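Local coordinates for protein serine-pyruvate aminotransferase (AgxT) (Sulfolobus solfataricus, PDB 3ZRQ) that probably transfers amino groups with pyridoxal phosphate as cofactor, and is likely to have serine-pyruvate and alanine-glyoxylate transaminase activities, at residues G86-R91 with H135-T140; G164-G169 with S187-G192. One frame throughout, in Å; residues are numbered along the deposited sequence.

From the N terminus, the chain first enters contact 1 at 86-91, the start of helix 87-96 just after strand 79-83. It runs through strand 102-106, helix 116-125 and strand 128-134 before 135-140 closes this loop of 43 residues. Contact 2 opens later, at 164-169 after strand 157-163, and closes at 187-192 after a shorter excursion that includes strand 182-186. The loops are in series and neither nest nor cross. They tie together segments that follow neighbouring parallel strands of the large mixed sheet, and they meet side by side where Thr138 touches Ser166. Both reach the cofactor: Phe88 and Val165 lie against opposite faces of its pyridine ring.

Contact 1: residues G86-R91 with H135-T140; sequences GVFGDR and HVETST. With PMP (4'-deoxy-4'-aminopyridoxal-5'-phosphate), chain C.
Val87 and Phe88, in the first turn of helix 87-96, come up against the turn after strand 136-137, with CA-CA distances of 6.0 Å from Val87 to Ser139 and 6.3 Å from Phe88 to Glu137. Glu137 reaches the helix start because CG is anti to its backbone N (chi1 171°) and the chain then bends at chi2 (57°). Its carboxylate straddles two backbone amides: Phe88 N gives OE2 a nearly straight bond of 3.1 Å (175°), and Gly89 N binds OE1 at 3.0 Å, each on the syn side. OE2 is gripped further on its anti side, by Ser139 N and by Ser139 OG, the latter at 2.6 Å, both tilted well out of the carboxylate plane. Three donors thus hold this buried oxygen, and the amides at the helix N terminus probably favour the charged form. Gly86, at the N-cap position, lies so near that a CB would clash with Ser139 OG and be tight against Glu137 CG; its backbone angles also call for glycine.

The Phe88 ring lies with one face over the pyridine of PMP, whose C3 lies 3.5 Å above the plane of the phenyl ring, over its central part. On the opposite face, Val87 CG1 is 4.0 Å from the plane of the Phe88 ring. Thr138 approaches the cofactor from its phenolic side, OG1 lying a very short 2.4 Å from PMP O3.

Strand 136-137 pairs antiparallel with 142-143, while helix 87-96 follows strand 79-83, the neighbour of 128-134 in the large sheet. Arg337 and Tyr335, on strand 335-339 of the four-stranded mixed sheet, bind the carbonyls of Thr138 and Ser139 respectively, and Tyr240 of the second subunit packs on Phe88.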
loop_
_atom_site.group_PDB
_atom_site.type_symbol
_atom_site.label_atom_id
_atom_site.label_comp_id
_atom_site.label_asym_id
_atom_site.label_seq_id
_atom_site.Cartn_x
_atom_site.Cartn_y
_atom_site.Cartn_z
ATOM N N GLY A 86 15.954 20.789 30.124
ATOM C CA GLY A 86 14.754 20.124 30.582
ATOM C C GLY A 86 14.831 18.604 30.453
ATOM O O GLY A 86 15.909 18.040 30.564
ATOM N N VAL A 87 13.688 17.972 30.210
ATOM C CA VAL A 87 13.533 16.497 30.246
ATOM C C VAL A 87 14.598 15.729 29.448
ATOM O O VAL A 87 15.191 14.753 29.945
ATOM C CB VAL A 87 12.095 16.097 29.738
ATOM C CG1 VAL A 87 11.956 14.588 29.593
ATOM C CG2 VAL A 87 11.043 16.624 30.679
ATOM N N PHE A 88 14.860 16.175 28.220
ATOM C CA PHE A 88 15.763 15.428 27.331
ATOM C C PHE A 88 17.218 15.754 27.535
ATOM O O PHE A 88 18.085 14.920 27.291
ATOM C CB PHE A 88 15.284 15.492 25.869
ATOM C CG PHE A 88 13.939 14.808 25.695
ATOM C CD1 PHE A 88 13.869 13.411 25.712
ATOM C CD2 PHE A 88 12.751 15.544 25.645
ATOM C CE1 PHE A 88 12.640 12.758 25.637
ATOM C CE2 PHE A 88 11.510 14.906 25.575
ATOM C CZ PHE A 88 11.462 13.497 25.559
ATOM N N GLY A 89 17.490 16.954 28.035
ATOM C CA GLY A 89 18.804 17.219 28.603
ATOM C C GLY A 89 19.076 16.339 29.807
ATOM O O GLY A 89 20.177 15.779 29.911
ATOM N N ASP A 90 18.072 16.167 30.685
ATOM C CA ASP A 90 18.215 15.305 31.853
ATOM C C ASP A 90 18.405 13.819 31.467
ATOM O O ASP A 90 19.049 13.080 32.195
ATOM C CB ASP A 90 17.012 15.455 32.815
ATOM C CG ASP A 90 16.956 16.834 33.468
ATOM O OD1 ASP A 90 17.947 17.591 33.418
ATOM O OD2 ASP A 90 15.903 17.193 34.008
ATOM N N ARG A 91 17.878 13.405 30.310
ATOM C CA ARG A 91 18.089 12.026 29.845
ATOM C C ARG A 91 19.563 11.670 29.683
ATOM O O ARG A 91 19.944 10.528 29.946
ATOM C CB ARG A 91 17.302 11.746 28.547
ATOM C CG ARG A 91 17.460 10.291 28.021
ATOM C CD ARG A 91 16.271 9.940 27.146
ATOM N NE ARG A 91 15.092 9.757 28.001
ATOM C CZ ARG A 91 13.979 9.121 27.635
ATOM N NH1 ARG A 91 13.847 8.568 26.425
ATOM N NH2 ARG A 91 12.995 9.013 28.505
ATOM N N HIS A 135 19.863 20.539 21.090
ATOM C CA HIS A 135 19.591 21.620 20.126
ATOM C C HIS A 135 18.184 22.184 20.389
ATOM O O HIS A 135 18.022 23.374 20.625
ATOM C CB HIS A 135 19.777 21.158 18.672
ATOM C CG HIS A 135 19.934 22.268 17.683
ATOM N ND1 HIS A 135 20.304 22.037 16.373
ATOM C CD2 HIS A 135 19.809 23.617 17.808
ATOM C CE1 HIS A 135 20.388 23.191 15.726
ATOM N NE2 HIS A 135 20.099 24.167 16.576
ATOM N N VAL A 136 17.172 21.324 20.399
ATOM C CA VAL A 136 15.839 21.743 20.767
ATOM C C VAL A 136 15.368 20.823 21.878
ATOM O O VAL A 136 15.357 19.594 21.716
ATOM C CB VAL A 136 14.848 21.690 19.547
ATOM C CG1 VAL A 136 13.382 21.764 20.018
ATOM C CG2 VAL A 136 15.148 22.774 18.545
ATOM N N GLU A 137 15.037 21.426 23.021
ATOM C CA GLU A 137 14.494 20.724 24.166
ATOM C C GLU A 137 12.979 20.569 24.012
ATOM O O GLU A 137 12.204 21.512 24.212
ATOM C CB GLU A 137 14.849 21.476 25.467
ATOM C CG GLU A 137 14.148 20.959 26.735
ATOM C CD GLU A 137 14.448 19.465 26.966
ATOM O OE1 GLU A 137 15.651 19.107 26.977
ATOM O OE2 GLU A 137 13.479 18.683 27.098
ATOM N N THR A 138 12.555 19.346 23.691
ATOM C CA THR A 138 11.192 19.066 23.259
ATOM C C THR A 138 10.172 19.326 24.359
ATOM O O THR A 138 9.021 19.693 24.052
ATOM C CB THR A 138 11.074 17.586 22.765
ATOM O OG1 THR A 138 12.166 17.310 21.884
ATOM C CG2 THR A 138 9.767 17.328 22.026
ATOM N N SER A 139 10.567 19.169 25.625
ATOM C CA SER A 139 9.606 19.387 26.716
ATOM C C SER A 139 9.129 20.852 26.825
ATOM O O SER A 139 8.028 21.109 27.290
ATOM C CB SER A 139 10.175 18.937 28.072
ATOM O OG SER A 139 11.414 19.598 28.331
ATOM N N THR A 140 9.937 21.792 26.359
ATOM C CA THR A 140 9.643 23.222 26.583
ATOM C C THR A 140 9.617 24.031 25.295
ATOM O O THR A 140 9.225 25.186 25.315
ATOM C CB THR A 140 10.670 23.883 27.531
ATOM O OG1 THR A 140 11.968 23.754 26.963
ATOM C CG2 THR A 140 10.641 23.281 28.907
HETATM N N1 PMP C . 15.973 13.915 22.616
HETATM C C2 PMP C . 14.891 14.714 22.408
HETATM C C2A PMP C . 15.138 16.193 22.285
HETATM C C3 PMP C . 13.628 14.165 22.166
HETATM O O3 PMP C . 12.607 14.984 21.808
HETATM C C4 PMP C . 13.477 12.778 22.323
HETATM C C4A PMP C . 12.120 12.136 22.409
HETATM N N4A PMP C . 11.322 12.500 21.312
HETATM C C5 PMP C . 14.605 11.978 22.568
HETATM C C6 PMP C . 15.851 12.563 22.725
HETATM C C5A PMP C . 14.543 10.457 22.650
HETATM O O4P PMP C . 14.203 9.969 21.356
HETATM P P PMP C . 13.485 8.532 21.218
HETATM O O1P PMP C . 12.121 8.582 21.872
HETATM O O2P PMP C . 14.357 7.487 21.891
HETATM O O3P PMP C . 13.395 8.299 19.733
#

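Contact 2: residues G164-G169 with S187-G192. With PMP (4'-deoxy-4'-aminopyridoxal-5'-phosphate), chain C.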
loop_
_atom_site.group_PDB
_atom_site.type_symbol
_atom_site.label_atom_id
_atom_site.label_comp_id
_atom_site.label_asym_id
_atom_site.label_seq_id
_atom_site.Cartn_x
_atom_site.Cartn_y
_atom_site.Cartn_z
ATOM N N GLY A 164 20.265 16.516 18.372
ATOM C CA GLY A 164 19.396 17.141 17.362
ATOM C C GLY A 164 18.133 16.354 16.999
ATOM O O GLY A 164 17.605 16.499 15.889
ATOM N N VAL A 165 17.626 15.546 17.934
ATOM C CA VAL A 165 16.392 14.766 17.716
ATOM C C VAL A 165 15.187 15.621 17.247
ATOM O O VAL A 165 14.471 15.214 16.308
ATOM C CB VAL A 165 16.025 13.888 18.950
ATOM C CG1 VAL A 165 14.639 13.314 18.812
ATOM C CG2 VAL A 165 17.082 12.734 19.140
ATOM N N SER A 166 14.947 16.774 17.888
ATOM C CA SER A 166 13.880 17.692 17.456
ATOM C C SER A 166 14.398 18.926 16.686
ATOM O O SER A 166 13.753 19.998 16.673
ATOM C CB SER A 166 13.043 18.148 18.653
ATOM O OG SER A 166 12.272 17.103 19.182
ATOM N N SER A 167 15.557 18.800 16.056
ATOM C CA SER A 167 16.081 19.929 15.276
ATOM C C SER A 167 16.520 19.599 13.844
ATOM O O SER A 167 16.277 20.397 12.927
ATOM C CB SER A 167 17.217 20.648 16.021
ATOM O OG SER A 167 18.432 19.922 15.874
ATOM N N VAL A 168 17.165 18.447 13.661
ATOM C CA VAL A 168 17.692 18.058 12.362
ATOM C C VAL A 168 16.546 17.873 11.353
ATOM O O VAL A 168 15.590 17.159 11.617
ATOM C CB VAL A 168 18.624 16.813 12.446
ATOM C CG1 VAL A 168 19.130 16.395 11.058
ATOM C CG2 VAL A 168 19.830 17.137 13.383
ATOM N N GLY A 169 16.660 18.596 10.236
ATOM C CA GLY A 169 15.670 18.608 9.163
ATOM C C GLY A 169 14.736 19.801 9.212
ATOM O O GLY A 169 13.856 19.948 8.340
ATOM N N SER A 187 14.652 9.104 13.386
ATOM C CA SER A 187 13.930 9.059 12.121
ATOM C C SER A 187 12.534 9.697 12.095
ATOM O O SER A 187 12.054 10.061 11.013
ATOM C CB SER A 187 13.883 7.628 11.557
ATOM O OG SER A 187 13.310 6.700 12.470
ATOM N N GLN A 188 11.905 9.850 13.267
ATOM C CA GLN A 188 10.469 10.092 13.329
ATOM C C GLN A 188 10.107 11.536 13.625
ATOM O O GLN A 188 8.932 11.828 13.810
ATOM C CB GLN A 188 9.794 9.160 14.355
ATOM C CG GLN A 188 10.012 9.562 15.856
ATOM C CD GLN A 188 11.369 9.103 16.439
ATOM O OE1 GLN A 188 12.161 8.427 15.769
ATOM N NE2 GLN A 188 11.628 9.469 17.696
ATOM N N LYS A 189 11.090 12.436 13.605
ATOM C CA LYS A 189 10.776 13.846 13.921
ATOM C C LYS A 189 10.726 14.728 12.697
ATOM O O LYS A 189 9.874 14.504 11.818
ATOM C CB LYS A 189 11.761 14.390 14.945
ATOM C CG LYS A 189 11.139 14.683 16.224
ATOM C CD LYS A 189 11.020 13.474 17.052
ATOM C CE LYS A 189 11.095 13.976 18.484
ATOM N NZ LYS A 189 11.029 12.924 19.468
ATOM N N ALA A 190 11.629 15.714 12.611
ATOM C CA ALA A 190 11.611 16.648 11.490
ATOM C C ALA A 190 12.037 16.001 10.171
ATOM O O ALA A 190 11.805 16.563 9.081
ATOM C CB ALA A 190 12.442 17.887 11.806
ATOM N N LEU A 191 12.645 14.810 10.256
ATOM C CA LEU A 191 12.923 14.044 9.048
ATOM C C LEU A 191 11.618 13.481 8.463
ATOM O O LEU A 191 11.528 13.208 7.277
ATOM C CB LEU A 191 13.973 12.950 9.289
ATOM C CG LEU A 191 15.417 13.454 9.607
ATOM C CD1 LEU A 191 16.378 12.312 9.851
ATOM C CD2 LEU A 191 15.983 14.407 8.515
ATOM N N GLY A 192 10.615 13.293 9.317
ATOM C CA GLY A 192 9.270 12.964 8.852
ATOM C C GLY A 192 9.059 11.533 8.406
ATOM O O GLY A 192 8.160 11.280 7.619
HETATM N N1 PMP C . 15.973 13.915 22.616
HETATM C C2 PMP C . 14.891 14.714 22.408
HETATM C C2A PMP C . 15.138 16.193 22.285
HETATM C C3 PMP C . 13.628 14.165 22.166
HETATM O O3 PMP C . 12.607 14.984 21.808
HETATM C C4 PMP C . 13.477 12.778 22.323
HETATM C C4A PMP C . 12.120 12.136 22.409
HETATM N N4A PMP C . 11.322 12.500 21.312
HETATM C C5 PMP C . 14.605 11.978 22.568
HETATM C C6 PMP C . 15.851 12.563 22.725
HETATM C C5A PMP C . 14.543 10.457 22.650
HETATM O O4P PMP C . 14.203 9.969 21.356
HETATM P P PMP C . 13.485 8.532 21.218
HETATM O O1P PMP C . 12.121 8.582 21.872
HETATM O O2P PMP C . 14.357 7.487 21.891
HETATM O O3P PMP C . 13.395 8.299 19.733
HETATM O O HOH W 1 14.491 15.878 13.761
#
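Lys189 threads past Val165 and Ser166 to the cofactor, and its aliphatic chain supplies much of the nonpolar contact. Its CE meets Val165 CG1 at 3.6 Å, the two side chains crossing at a slant, while CB and CG pass over the carbonyl oxygen of Val165. Val165 itself lies against the pyridine face of PMP opposite Phe88, its CB 3.7 Å from PMP N1; with CG1 anti to the backbone N (chi1 169°), one methyl faces C3 and the other the C6 side. An alanine here would lose both methyls and is likely to leave the pyridine face poorly supported and to take from Lys189 CE its contact with the valine methyl. Farther from the cofactor, Ala190 CB presses to 3.2 Å of Val168 O, and Leu191 CD2 reaches toward Gly169, where a CB would be jammed.

Among the polar contacts, a single water bridges the backbones. It donates to Val165 O at 2.6 Å and Val168 O at 2.7 Å, and accepts from Ala190 N at 3.1 Å, satisfying three buried backbone groups at once. Gln188, bent at chi2, sends NE2 to PMP O3P in a bond of 2.9 Å. Ser166 OG, in the conformer described, is hydrogen-bonded to Thr138 OG1 close to the phenolic oxygen of PMP.

The cofactor is modelled in its amine form with the lysine beside the amino group. Lys189 NZ is modelled 1.9 Å from PMP N4A, too long for an ordinary bond between nitrogens and too short for separate groups, so a literal bond is doubtful. The position is nevertheless consistent with Lys189 being the lysine that forms the internal aldimine, the Schiff base with pyridoxal phosphate, in class-V aminotransferases.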